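Local coordinates for protein pyocin S5 (Pseudomonas aeruginosa PAO1, PDB 6THK) that is a bacteriocin that probably kills bacteria by opening pores in the cytoplasmic membrane and dissipating cellular energy, as channel-forming colicins do, at residues V233-P237 with E238-E242; A315-Q318 with A319-D322; K377-S380 with L381-Q385; L422-E425 with F426-S429; I428-T432 with G433-P437. The protein carries 1 engineered substitution. All coordinates share one frame; numbering follows the deposited sequence.

Contact 1 (V233-P237 with E238-E242); sequences VSPTP and EQWLE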
loop_
_atom_site.group_PDB
_atom_site.type_symbol
_atom_site.label_atom_id
_atom_site.label_comp_id
_atom_site.label_asym_id
_atom_site.label_seq_id
_atom_site.Cartn_x
_atom_site.Cartn_y
_atom_site.Cartn_z
ATOM N N VAL A 233 -20.027 1.947 -5.874
ATOM C CA VAL A 233 -20.712 1.522 -7.089
ATOM C C VAL A 233 -20.264 2.376 -8.261
ATOM O O VAL A 233 -20.207 3.606 -8.162
ATOM C CB VAL A 233 -22.245 1.413 -6.934
ATOM C CG1 VAL A 233 -22.942 1.263 -8.286
ATOM C CG2 VAL A 233 -22.577 0.239 -6.030
ATOM N N SER A 234 -19.910 1.686 -9.368
ATOM C CA SER A 234 -19.393 2.231 -10.629
ATOM C C SER A 234 -18.309 3.282 -10.351
ATOM O O SER A 234 -18.489 4.438 -10.724
ATOM C CB SER A 234 -20.524 2.806 -11.472
ATOM O OG SER A 234 -20.060 2.970 -12.803
ATOM N N PRO A 235 -17.235 2.960 -9.598
ATOM C CA PRO A 235 -16.267 4.013 -9.257
ATOM C C PRO A 235 -15.366 4.440 -10.408
ATOM O O PRO A 235 -14.918 3.605 -11.179
ATOM C CB PRO A 235 -15.474 3.395 -8.100
ATOM C CG PRO A 235 -15.482 1.946 -8.382
ATOM C CD PRO A 235 -16.830 1.659 -9.015
ATOM N N THR A 236 -15.105 5.742 -10.522
ATOM C CA THR A 236 -14.176 6.266 -11.537
ATOM C C THR A 236 -12.770 6.012 -10.987
ATOM O O THR A 236 -12.629 5.927 -9.761
ATOM C CB THR A 236 -14.380 7.787 -11.772
ATOM O OG1 THR A 236 -14.240 8.510 -10.541
ATOM C CG2 THR A 236 -15.717 8.120 -12.447
ATOM N N PRO A 237 -11.749 5.951 -11.837
ATOM C CA PRO A 237 -10.406 5.730 -11.296
ATOM C C PRO A 237 -9.977 6.771 -10.254
ATOM O O PRO A 237 -9.204 6.443 -9.374
ATOM C CB PRO A 237 -9.527 5.800 -12.535
ATOM C CG PRO A 237 -10.417 5.317 -13.625
ATOM C CD PRO A 237 -11.769 5.880 -13.303
ATOM N N GLU A 238 -10.509 7.984 -10.327
ATOM C CA GLU A 238 -10.160 9.030 -9.369
ATOM C C GLU A 238 -10.760 8.752 -7.996
ATOM O O GLU A 238 -10.219 9.161 -6.976
ATOM C CB GLU A 238 -10.633 10.390 -9.870
ATOM C CG GLU A 238 -9.526 11.318 -10.331
ATOM C CD GLU A 238 -10.014 12.740 -10.525
ATOM O OE1 GLU A 238 -10.042 13.217 -11.678
ATOM O OE2 GLU A 238 -10.376 13.384 -9.521
ATOM N N GLN A 239 -11.896 8.070 -7.986
ATOM C CA GLN A 239 -12.596 7.690 -6.757
ATOM C C GLN A 239 -11.856 6.598 -5.982
ATOM O O GLN A 239 -11.676 6.747 -4.765
ATOM C CB GLN A 239 -14.026 7.239 -7.055
ATOM C CG GLN A 239 -15.016 8.378 -7.269
ATOM C CD GLN A 239 -16.336 7.847 -7.767
ATOM O OE1 GLN A 239 -17.140 7.288 -7.014
ATOM N NE2 GLN A 239 -16.578 7.985 -9.058
ATOM N N TRP A 240 -11.432 5.498 -6.674
ATOM C CA TRP A 240 -10.729 4.409 -6.000
ATOM C C TRP A 240 -9.285 4.794 -5.676
ATOM O O TRP A 240 -8.746 4.272 -4.699
ATOM C CB TRP A 240 -10.855 3.044 -6.707
ATOM C CG TRP A 240 -10.002 2.799 -7.918
ATOM C CD1 TRP A 240 -8.640 2.690 -7.958
ATOM C CD2 TRP A 240 -10.473 2.433 -9.228
ATOM N NE1 TRP A 240 -8.226 2.387 -9.240
ATOM C CE2 TRP A 240 -9.333 2.214 -10.039
ATOM C CE3 TRP A 240 -11.750 2.308 -9.808
ATOM C CZ2 TRP A 240 -9.433 1.867 -11.393
ATOM C CZ3 TRP A 240 -11.846 1.965 -11.150
ATOM C CH2 TRP A 240 -10.699 1.749 -11.926
ATOM N N LEU A 241 -8.722 5.751 -6.403
ATOM C CA LEU A 241 -7.379 6.225 -6.116
ATOM C C LEU A 241 -7.428 7.037 -4.828
ATOM O O LEU A 241 -6.540 6.937 -3.998
ATOM C CB LEU A 241 -6.839 7.073 -7.259
ATOM C CG LEU A 241 -6.147 6.301 -8.377
ATOM C CD1 LEU A 241 -5.962 7.168 -9.605
ATOM C CD2 LEU A 241 -4.824 5.729 -7.913
ATOM N N GLU A 242 -8.469 7.848 -4.674
ATOM C CA GLU A 242 -8.667 8.648 -3.460
ATOM C C GLU A 242 -8.755 7.735 -2.212
ATOM O O GLU A 242 -8.097 8.007 -1.212
ATOM C CB GLU A 242 -9.932 9.512 -3.571
ATOM C CG GLU A 242 -9.659 10.949 -3.975
ATOM C CD GLU A 242 -10.826 11.903 -3.791
ATOM O OE1 GLU A 242 -11.112 12.676 -4.735
ATOM O OE2 GLU A 242 -11.445 11.892 -2.702
#
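The indole of Trp240 lies flat against Pro237 at the start of helix 237-267. Pro237 CA stands 3.7 Å from the centroid of the six-membered ring of Trp240 and only 4° off its normal, a CH-pi contact squarely over the face. Farther along the same ring, Trp240 CH2 meets Pro237 CG at 4.0 Å. Trp240 CE3 meets Pro235 CG, also at 4.0 Å, and these two side chains cross at about a right angle. The indole folds back over the preceding residues because Trp240 CG is wedged between backbone N and carbonyl carbon (chi1 78°). Rigid, apolar prolines suit this place, giving a broad indole a fixed surface to lean on. On the polar side, Gln239 N donates to Thr236 O at 2.9 Å, while Thr236 OG1 accepts from the same Gln239 N in a weak bond of 3.5 Å. The turn continues with Leu241 N bonded to Pro237 O, and the buried Leu241 side chain packs on Thr303 and Arg306 of helix 272-338. A threonine N-cap followed by proline, which has no amide hydrogen to leave without a partner in the first turn, is a classic helix start.

Contact 2 (A315-Q318 with A319-D322); sequences AEEQ and ALQD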
loop_
_atom_site.group_PDB
_atom_site.type_symbol
_atom_site.label_atom_id
_atom_site.label_comp_id
_atom_site.label_asym_id
_atom_site.label_seq_id
_atom_site.Cartn_x
_atom_site.Cartn_y
_atom_site.Cartn_z
ATOM N N ALA A 315 -12.043 19.371 -22.007
ATOM C CA ALA A 315 -11.683 20.356 -23.037
ATOM C C ALA A 315 -12.151 19.910 -24.445
ATOM O O ALA A 315 -12.366 20.761 -25.316
ATOM C CB ALA A 315 -10.186 20.618 -23.026
ATOM N N GLU A 316 -12.337 18.578 -24.640
ATOM C CA GLU A 316 -12.840 17.939 -25.857
ATOM C C GLU A 316 -14.362 18.180 -25.963
ATOM O O GLU A 316 -14.868 18.440 -27.054
ATOM C CB GLU A 316 -12.505 16.437 -25.845
ATOM C CG GLU A 316 -12.689 15.715 -27.169
ATOM C CD GLU A 316 -12.114 14.310 -27.231
ATOM O OE1 GLU A 316 -11.330 14.036 -28.169
ATOM O OE2 GLU A 316 -12.454 13.480 -26.355
ATOM N N GLU A 317 -15.079 18.128 -24.832
ATOM C CA GLU A 317 -16.510 18.407 -24.795
ATOM C C GLU A 317 -16.767 19.898 -24.992
ATOM O O GLU A 317 -17.825 20.267 -25.505
ATOM C CB GLU A 317 -17.157 17.912 -23.493
ATOM C CG GLU A 317 -17.869 16.574 -23.632
ATOM C CD GLU A 317 -18.874 16.467 -24.768
ATOM O OE1 GLU A 317 -19.991 17.021 -24.637
ATOM O OE2 GLU A 317 -18.535 15.844 -25.800
ATOM N N GLN A 318 -15.808 20.755 -24.600
ATOM C CA GLN A 318 -15.956 22.196 -24.794
ATOM C C GLN A 318 -15.728 22.555 -26.281
ATOM O O GLN A 318 -16.487 23.355 -26.827
ATOM C CB GLN A 318 -15.048 22.992 -23.837
ATOM C CG GLN A 318 -15.339 24.500 -23.766
ATOM C CD GLN A 318 -16.784 24.859 -23.466
ATOM O OE1 GLN A 318 -17.434 24.283 -22.583
ATOM N NE2 GLN A 318 -17.309 25.842 -24.190
ATOM N N ALA A 319 -14.741 21.908 -26.943
ATOM C CA ALA A 319 -14.431 22.078 -28.365
ATOM C C ALA A 319 -15.647 21.686 -29.219
ATOM O O ALA A 319 -15.939 22.376 -30.204
ATOM C CB ALA A 319 -13.225 21.232 -28.745
ATOM N N LEU A 320 -16.373 20.613 -28.806
ATOM C CA LEU A 320 -17.609 20.121 -29.434
ATOM C C LEU A 320 -18.744 21.151 -29.287
ATOM O O LEU A 320 -19.474 21.398 -30.243
ATOM C CB LEU A 320 -18.042 18.776 -28.822
ATOM C CG LEU A 320 -19.274 18.126 -29.454
ATOM C CD1 LEU A 320 -18.933 17.473 -30.799
ATOM C CD2 LEU A 320 -19.902 17.125 -28.527
ATOM N N GLN A 321 -18.885 21.747 -28.099
ATOM C CA GLN A 321 -19.908 22.766 -27.852
ATOM C C GLN A 321 -19.597 24.077 -28.559
ATOM O O GLN A 321 -20.520 24.782 -28.958
ATOM C CB GLN A 321 -20.171 22.970 -26.346
ATOM C CG GLN A 321 -20.891 21.795 -25.645
ATOM C CD GLN A 321 -22.058 21.177 -26.407
ATOM O OE1 GLN A 321 -22.094 19.962 -26.657
ATOM N NE2 GLN A 321 -23.041 21.990 -26.789
ATOM N N ASP A 322 -18.295 24.390 -28.724
ATOM C CA ASP A 322 -17.800 25.577 -29.417
ATOM C C ASP A 322 -17.967 25.403 -30.932
ATOM O O ASP A 322 -18.114 26.390 -31.644
ATOM C CB ASP A 322 -16.332 25.869 -29.042
ATOM C CG ASP A 322 -16.120 26.369 -27.614
ATOM O OD1 ASP A 322 -17.096 26.883 -27.007
ATOM O OD2 ASP A 322 -14.982 26.230 -27.093
#
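Gln318 and Asp322 cross obliquely one helical turn apart, joined by a bond from Gln318 NE2 to Asp322 OD1 of 3.0 Å. The bond is bent (135° at the hydrogen), and the amide meets the oxygen from above the carboxylate plane, the two flat groups being turned 63° against each other. Gln318 gets its amide there by a bend at chi2 (53°), which turns the chain along the helix toward Asp322. Asp322 OD1 also forms a salt bridge with Lys325, so the carboxylate, probably charged, draws partners from both directions along the chain.

The tight part of the contact is the backbone. Ala319 N, Leu320 N and Gln321 N bond to the carbonyls four residues earlier, and Asp322 N closes on Gln318 O at 2.8 Å. The small methyl of Ala319 rests 3.6 Å from Ala315 O. The outer side is looser. Glu317 and Leu320 run side by side and point the same way, with Glu317 OE2 3.3 Å from Leu320 CD2, a touch of oxygen on methyl and not a bond. Gln321 lies alongside Glu317 too, their OE1 atoms 4.1 Å apart. Long, flexible polar chains suit this surface, where they can probably stay hydrated. Regular i to i+4 bonding under a mostly polar skin is characteristic of a long, exposed alpha helix, here helix 272-338, part of which is predicted to form a coiled coil.

Contact 3 (K377-S380 with L381-Q385); sequences KKLS and LKDRQ. With ZN (zinc ion), chain C.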
loop_
_atom_site.group_PDB
_atom_site.type_symbol
_atom_site.label_atom_id
_atom_site.label_comp_id
_atom_site.label_asym_id
_atom_site.label_seq_id
_atom_site.Cartn_x
_atom_site.Cartn_y
_atom_site.Cartn_z
ATOM N N LYS A 377 -27.483 29.960 -69.572
ATOM C CA LYS A 377 -28.057 31.115 -70.268
ATOM C C LYS A 377 -28.200 32.343 -69.366
ATOM O O LYS A 377 -27.885 33.443 -69.813
ATOM C CB LYS A 377 -29.395 30.756 -70.932
ATOM N N LYS A 378 -28.647 32.159 -68.106
ATOM C CA LYS A 378 -28.829 33.260 -67.149
ATOM C C LYS A 378 -27.525 33.694 -66.433
ATOM O O LYS A 378 -27.495 34.766 -65.826
ATOM C CB LYS A 378 -29.951 32.951 -66.135
ATOM C CG LYS A 378 -31.338 33.286 -66.667
ATOM C CD LYS A 378 -32.284 33.755 -65.565
ATOM C CE LYS A 378 -33.604 34.231 -66.130
ATOM N NZ LYS A 378 -34.495 34.814 -65.086
ATOM N N LEU A 379 -26.460 32.880 -66.520
ATOM C CA LEU A 379 -25.166 33.183 -65.904
ATOM C C LEU A 379 -24.229 33.812 -66.941
ATOM O O LEU A 379 -24.000 33.220 -68.005
ATOM C CB LEU A 379 -24.566 31.890 -65.320
ATOM C CG LEU A 379 -23.572 31.966 -64.172
ATOM C CD1 LEU A 379 -24.222 32.466 -62.889
ATOM C CD2 LEU A 379 -22.990 30.594 -63.914
ATOM N N SER A 380 -23.778 35.026 -66.657
ATOM C CA SER A 380 -22.883 35.777 -67.525
ATOM C C SER A 380 -21.416 35.402 -67.370
ATOM O O SER A 380 -21.024 34.787 -66.394
ATOM C CB SER A 380 -23.064 37.278 -67.315
ATOM O OG SER A 380 -22.193 37.763 -66.323
ATOM N N LEU A 381 -20.618 35.787 -68.358
ATOM C CA LEU A 381 -19.186 35.538 -68.376
ATOM C C LEU A 381 -18.505 36.248 -67.224
ATOM O O LEU A 381 -17.605 35.712 -66.602
ATOM C CB LEU A 381 -18.595 36.031 -69.686
ATOM C CG LEU A 381 -17.086 35.910 -69.837
ATOM C CD1 LEU A 381 -16.692 34.444 -69.798
ATOM C CD2 LEU A 381 -16.629 36.563 -71.129
ATOM N N LYS A 382 -18.945 37.464 -66.948
ATOM C CA LYS A 382 -18.402 38.248 -65.862
ATOM C C LYS A 382 -18.649 37.527 -64.545
ATOM O O LYS A 382 -17.820 37.572 -63.653
ATOM C CB LYS A 382 -19.048 39.630 -65.838
ATOM C CG LYS A 382 -18.211 40.720 -66.478
ATOM C CD LYS A 382 -19.062 41.668 -67.306
ATOM C CE LYS A 382 -18.621 43.113 -67.126
ATOM N NZ LYS A 382 -19.658 44.086 -67.577
ATOM N N ASP A 383 -19.810 36.880 -64.432
ATOM C CA ASP A 383 -20.178 36.143 -63.227
ATOM C C ASP A 383 -19.195 35.002 -63.007
ATOM O O ASP A 383 -18.596 34.888 -61.951
ATOM C CB ASP A 383 -21.597 35.578 -63.322
ATOM C CG ASP A 383 -22.668 36.650 -63.353
ATOM O OD1 ASP A 383 -22.443 37.765 -62.859
ATOM O OD2 ASP A 383 -23.741 36.377 -63.907
ATOM N N ARG A 384 -19.070 34.153 -64.019
ATOM C CA ARG A 384 -18.160 33.018 -64.038
ATOM C C ARG A 384 -16.770 33.490 -63.615
ATOM O O ARG A 384 -16.224 32.948 -62.666
ATOM C CB ARG A 384 -18.129 32.368 -65.435
ATOM C CG ARG A 384 -19.470 31.781 -65.869
ATOM C CD ARG A 384 -19.421 31.094 -67.226
ATOM N NE ARG A 384 -20.094 29.793 -67.184
ATOM C CZ ARG A 384 -21.393 29.602 -67.395
ATOM N NH1 ARG A 384 -22.187 30.628 -67.677
ATOM N NH2 ARG A 384 -21.909 28.380 -67.328
ATOM N N GLN A 385 -16.234 34.546 -64.262
ATOM C CA GLN A 385 -14.906 35.073 -63.915
ATOM C C GLN A 385 -14.795 35.516 -62.467
ATOM O O GLN A 385 -13.785 35.219 -61.836
ATOM C CB GLN A 385 -14.492 36.206 -64.853
ATOM C CG GLN A 385 -14.297 35.776 -66.302
ATOM C CD GLN A 385 -14.268 36.944 -67.288
ATOM O OE1 GLN A 385 -14.620 38.106 -66.976
ATOM N NE2 GLN A 385 -13.879 36.640 -68.523
HETATM ZN ZN ZN C . -24.164 39.057 -63.526
#
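Asp383 does two jobs at once, closing a helix cap with Ser380 and binding a zinc ion. Its OD1 holds the zinc at 2.2 Å, whereas Asp383 OD2, at 2.7 Å from the metal, also accepts from Ser380 N at 3.1 Å. That amide meets OD2 from above the carboxylate plane, 40° out of it. In return Ser380 OG accepts from Asp383 N at 3.2 Å, so each residue caps the backbone N-H of the other. The Asp383 carboxylate can turn back toward Ser380 because its CG is anti to the carbonyl carbon (chi1 -66°). Serine is short enough to reach the amide, and aspartate carries oxygens for both the cap and the metal. His501 and His503 complete the zinc site; they belong to the C-terminal histidine run, probably a purification tag, so the site need not be native.

The first turn is fastened by a nearly straight bond, 173° at the hydrogen, from Arg384 N to Ser380 O at 3.1 Å. Arg384 spreads its guanidinium beneath Leu379 CD2, which lies 3.8 Å above the plane near its rim. Leu379 O approaches the edge in plane, 3.2 Å from Arg384 NH1, and Arg384 NE bonds Thr430 O on another helix. The reciprocal Ser380-Asp383 pair is a capping box, here starting helix 381-392 two residues after helix 361-378 in the colicin pore-forming region.

Contact 4 (L422-E425 with F426-S429); sequences LYQE and FKIS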
loop_
_atom_site.group_PDB
_atom_site.type_symbol
_atom_site.label_atom_id
_atom_site.label_comp_id
_atom_site.label_asym_id
_atom_site.label_seq_id
_atom_site.Cartn_x
_atom_site.Cartn_y
_atom_site.Cartn_z
ATOM N N LEU A 422 -9.596 20.453 -55.104
ATOM C CA LEU A 422 -11.041 20.511 -55.180
ATOM C C LEU A 422 -11.534 21.823 -55.759
ATOM O O LEU A 422 -12.375 21.846 -56.641
ATOM C CB LEU A 422 -11.630 20.318 -53.789
ATOM C CG LEU A 422 -13.149 20.321 -53.746
ATOM C CD1 LEU A 422 -13.673 19.423 -54.846
ATOM C CD2 LEU A 422 -13.638 19.866 -52.388
ATOM N N TYR A 423 -11.004 22.914 -55.232
ATOM C CA TYR A 423 -11.376 24.245 -55.671
ATOM C C TYR A 423 -11.006 24.517 -57.114
ATOM O O TYR A 423 -11.721 25.208 -57.822
ATOM C CB TYR A 423 -10.834 25.289 -54.711
ATOM C CG TYR A 423 -11.471 25.136 -53.366
ATOM C CD1 TYR A 423 -12.836 24.935 -53.256
ATOM C CD2 TYR A 423 -10.718 25.144 -52.211
ATOM C CE1 TYR A 423 -13.435 24.772 -52.032
ATOM C CE2 TYR A 423 -11.307 24.977 -50.979
ATOM C CZ TYR A 423 -12.666 24.799 -50.897
ATOM O OH TYR A 423 -13.252 24.643 -49.672
ATOM N N GLN A 424 -9.868 23.997 -57.538
ATOM C CA GLN A 424 -9.451 24.176 -58.905
ATOM C C GLN A 424 -10.456 23.522 -59.834
ATOM O O GLN A 424 -10.849 24.100 -60.827
ATOM C CB GLN A 424 -8.085 23.549 -59.114
ATOM C CG GLN A 424 -7.763 23.278 -60.564
ATOM C CD GLN A 424 -6.650 24.159 -61.065
ATOM O OE1 GLN A 424 -6.332 25.175 -60.457
ATOM N NE2 GLN A 424 -6.051 23.773 -62.173
ATOM N N GLU A 425 -10.892 22.318 -59.502
ATOM C CA GLU A 425 -11.884 21.651 -60.334
ATOM C C GLU A 425 -13.228 22.405 -60.303
ATOM O O GLU A 425 -13.948 22.427 -61.285
ATOM C CB GLU A 425 -11.930 20.116 -60.151
ATOM C CG GLU A 425 -12.688 19.380 -61.287
ATOM C CD GLU A 425 -11.935 19.299 -62.617
ATOM O OE1 GLU A 425 -10.726 19.597 -62.572
ATOM O OE2 GLU A 425 -12.527 18.955 -63.690
ATOM N N PHE A 426 -13.580 22.982 -59.159
ATOM C CA PHE A 426 -14.793 23.782 -59.071
ATOM C C PHE A 426 -14.682 25.004 -59.980
ATOM O O PHE A 426 -15.618 25.342 -60.693
ATOM C CB PHE A 426 -15.042 24.232 -57.637
ATOM C CG PHE A 426 -16.436 24.714 -57.392
ATOM C CD1 PHE A 426 -16.898 25.858 -58.003
ATOM C CD2 PHE A 426 -17.288 24.024 -56.558
ATOM C CE1 PHE A 426 -18.178 26.319 -57.780
ATOM C CE2 PHE A 426 -18.574 24.467 -56.339
ATOM C CZ PHE A 426 -19.021 25.619 -56.951
ATOM N N LYS A 427 -13.514 25.642 -59.957
ATOM C CA LYS A 427 -13.232 26.820 -60.769
ATOM C C LYS A 427 -13.277 26.513 -62.260
ATOM O O LYS A 427 -13.868 27.253 -63.026
ATOM C CB LYS A 427 -11.878 27.407 -60.389
ATOM C CG LYS A 427 -11.144 28.077 -61.533
ATOM C CD LYS A 427 -9.816 28.664 -61.078
ATOM C CE LYS A 427 -8.635 27.972 -61.740
ATOM N NZ LYS A 427 -8.993 27.337 -63.036
ATOM N N ILE A 428 -12.707 25.381 -62.665
ATOM C CA ILE A 428 -12.713 24.965 -64.067
ATOM C C ILE A 428 -14.145 24.722 -64.514
ATOM O O ILE A 428 -14.546 25.114 -65.594
ATOM C CB ILE A 428 -11.905 23.678 -64.284
ATOM C CG1 ILE A 428 -10.425 23.908 -64.012
ATOM C CG2 ILE A 428 -12.086 23.162 -65.699
ATOM C CD1 ILE A 428 -9.649 22.626 -63.848
ATOM N N SER A 429 -14.912 24.091 -63.634
ATOM C CA SER A 429 -16.318 23.791 -63.813
ATOM C C SER A 429 -17.217 25.023 -63.849
ATOM O O SER A 429 -18.344 24.920 -64.261
ATOM C CB SER A 429 -16.797 22.838 -62.728
ATOM O OG SER A 429 -16.563 21.501 -63.103
#
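Lys427 N donates to Tyr423 O in a short bond of 2.8 Å, 157° at the hydrogen, one of four successive i to i+4 bonds that make this a regular turn of alpha helix 419-431 in the colicin pore-forming region. Between the bonds the side chains divide by character. Phe426, large and apolar, goes into the interior, where its ring meets Phe391 and packs edge-to-face on Trp435 and Phe438. Tyr423 is buried as well, its hydroxyl satisfied by Thr461. Toward the surface Gln424 and Lys427 run side by side, Gln424 OE1 lying 3.8 Å from Lys427 CE. Ile428 packs its apolar branch against the two polar chains before it. With CG1 anti to its carbonyl carbon (chi1 -66°), the branch lies back along the preceding turn, CG1 3.2 Å from Gln424 O. Its tip crosses two chains: Ile428 CD1 is 3.8 Å from Gln424 CG and 3.5 Å from Glu425 OE1.

Contact 5 (I428-T432 with G433-P437); sequences ISTET and GDWKP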
loop_
_atom_site.group_PDB
_atom_site.type_symbol
_atom_site.label_atom_id
_atom_site.label_comp_id
_atom_site.label_asym_id
_atom_site.label_seq_id
_atom_site.Cartn_x
_atom_site.Cartn_y
_atom_site.Cartn_z
ATOM N N ILE A 428 -12.707 25.381 -62.665
ATOM C CA ILE A 428 -12.713 24.965 -64.067
ATOM C C ILE A 428 -14.145 24.722 -64.514
ATOM O O ILE A 428 -14.546 25.114 -65.594
ATOM C CB ILE A 428 -11.905 23.678 -64.284
ATOM C CG1 ILE A 428 -10.425 23.908 -64.012
ATOM C CG2 ILE A 428 -12.086 23.162 -65.699
ATOM C CD1 ILE A 428 -9.649 22.626 -63.848
ATOM N N SER A 429 -14.912 24.091 -63.634
ATOM C CA SER A 429 -16.318 23.791 -63.813
ATOM C C SER A 429 -17.217 25.023 -63.849
ATOM O O SER A 429 -18.344 24.920 -64.261
ATOM C CB SER A 429 -16.797 22.838 -62.728
ATOM O OG SER A 429 -16.563 21.501 -63.103
ATOM N N THR A 430 -16.776 26.136 -63.275
ATOM C CA THR A 430 -17.536 27.371 -63.302
ATOM C C THR A 430 -17.279 28.095 -64.626
ATOM O O THR A 430 -18.197 28.560 -65.287
ATOM C CB THR A 430 -17.132 28.284 -62.140
ATOM O OG1 THR A 430 -17.528 27.685 -60.908
ATOM C CG2 THR A 430 -17.801 29.626 -62.263
ATOM N N GLU A 431 -16.008 28.172 -64.993
ATOM C CA GLU A 431 -15.521 28.799 -66.216
ATOM C C GLU A 431 -16.007 28.074 -67.454
ATOM O O GLU A 431 -16.431 28.716 -68.411
ATOM C CB GLU A 431 -13.996 28.931 -66.179
ATOM C CG GLU A 431 -13.536 29.869 -65.074
ATOM C CD GLU A 431 -12.176 30.507 -65.261
ATOM O OE1 GLU A 431 -11.159 29.783 -65.149
ATOM O OE2 GLU A 431 -12.127 31.743 -65.461
ATOM N N THR A 432 -15.967 26.746 -67.438
ATOM C CA THR A 432 -16.489 25.954 -68.549
ATOM C C THR A 432 -17.945 25.648 -68.180
ATOM O O THR A 432 -18.399 25.973 -67.074
ATOM C CB THR A 432 -15.606 24.700 -68.806
ATOM O OG1 THR A 432 -15.776 23.736 -67.766
ATOM C CG2 THR A 432 -14.127 25.043 -68.947
ATOM N N GLY A 433 -18.699 25.061 -69.081
ATOM C CA GLY A 433 -20.059 24.720 -68.684
ATOM C C GLY A 433 -20.138 23.347 -68.054
ATOM O O GLY A 433 -21.220 22.921 -67.664
ATOM N N ASP A 434 -18.996 22.632 -67.983
ATOM C CA ASP A 434 -18.937 21.232 -67.584
ATOM C C ASP A 434 -18.713 20.963 -66.087
ATOM O O ASP A 434 -17.628 21.206 -65.534
ATOM C CB ASP A 434 -17.894 20.473 -68.437
ATOM C CG ASP A 434 -18.119 18.967 -68.538
ATOM O OD1 ASP A 434 -19.109 18.464 -67.945
ATOM O OD2 ASP A 434 -17.299 18.287 -69.191
ATOM N N TRP A 435 -19.726 20.334 -65.497
ATOM C CA TRP A 435 -19.729 19.940 -64.097
ATOM C C TRP A 435 -19.493 18.437 -63.908
ATOM O O TRP A 435 -19.207 17.994 -62.805
ATOM C CB TRP A 435 -21.017 20.399 -63.415
ATOM C CG TRP A 435 -21.028 21.872 -63.168
ATOM C CD1 TRP A 435 -21.588 22.824 -63.950
ATOM C CD2 TRP A 435 -20.421 22.559 -62.075
ATOM N NE1 TRP A 435 -21.381 24.061 -63.411
ATOM C CE2 TRP A 435 -20.663 23.924 -62.257
ATOM C CE3 TRP A 435 -19.700 22.149 -60.956
ATOM C CZ2 TRP A 435 -20.215 24.881 -61.367
ATOM C CZ3 TRP A 435 -19.260 23.098 -60.077
ATOM C CH2 TRP A 435 -19.516 24.447 -60.283
ATOM N N LYS A 436 -19.623 17.661 -64.981
ATOM C CA LYS A 436 -19.362 16.205 -64.937
ATOM C C LYS A 436 -17.987 15.895 -64.279
ATOM O O LYS A 436 -17.973 15.106 -63.332
ATOM C CB LYS A 436 -19.501 15.541 -66.326
ATOM C CG LYS A 436 -20.887 15.718 -66.971
ATOM C CD LYS A 436 -21.099 14.827 -68.208
ATOM C CE LYS A 436 -20.494 15.370 -69.488
ATOM N NZ LYS A 436 -21.256 16.534 -70.014
ATOM N N PRO A 437 -16.857 16.589 -64.631
ATOM C CA PRO A 437 -15.580 16.312 -63.938
ATOM C C PRO A 437 -15.538 16.814 -62.491
ATOM O O PRO A 437 -14.605 16.490 -61.763
ATOM C CB PRO A 437 -14.534 17.015 -64.821
ATOM C CG PRO A 437 -15.240 17.280 -66.126
ATOM C CD PRO A 437 -16.641 17.559 -65.722
HETATM O O HOH W 1 -14.578 21.220 -66.436
#
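Trp435 turns one face of its indole to Ser429. Ser429 CB makes a CH-pi contact 3.6 Å from the centroid of the six-membered ring of Trp435, 16° off the normal, while Ser429 O lies over the same face, 3.1 Å above the Trp435 plane and nearer the rim. The small Ser429 side chain lets its CB and O both lie close to the ring. Phe368 and Phe438 pack edge-to-face with the indole. Thr430 runs alongside it, its OG1 coming obliquely toward the ring and finding its hydrogen-bond partner in Phe426 O.

The Ser429 hydroxyl reaches across to Asp434 O at 2.7 Å, in the carbonyl plane and on a lone pair. This bond ties the end of helix 419-431 to the start of helix 436-446 across a short loop joining two consecutive helices of the colicin pore-forming region. Thr432 OG1, set between its backbone N and carbonyl carbon (chi1 72°), ties the bend to the last turn of the helix. It donates to Ile428 O at 2.9 Å, on the opposite face of that carbonyl from Thr432 N. The same OG1 accepts weakly from Asp434 N, and one water donates to both Thr432 OG1 and Asp434 O. Beyond the bend, Asp434 OD1 caps Lys436 N at 3.1 Å from above its carboxylate plane, and Lys436 NZ adds a salt bridge to Asp434 OD1 at 3.6 Å.

Overall arrangement
Contacts 1 and 2 are surface features of the elongated helical part, on successive helices 237-267 and 272-338, with centres 24 Å apart. Contacts 3, 4 and 5 gather at the far end and are partly buried. Contacts 4 and 5 share Ile428 and Ser429 on helix 419-431, one within the helix and the other rounding its end, and Phe426 meets Trp435 between them. Contact 3 joins this group through Arg384 and Thr430. Chemistry follows position: contact 1 starts a helix with threonine and prolines, contact 2 is largely polar, contact 3 combines a cap with zinc, and contacts 4 and 5 set aromatic rings into the interior beside their polar turns.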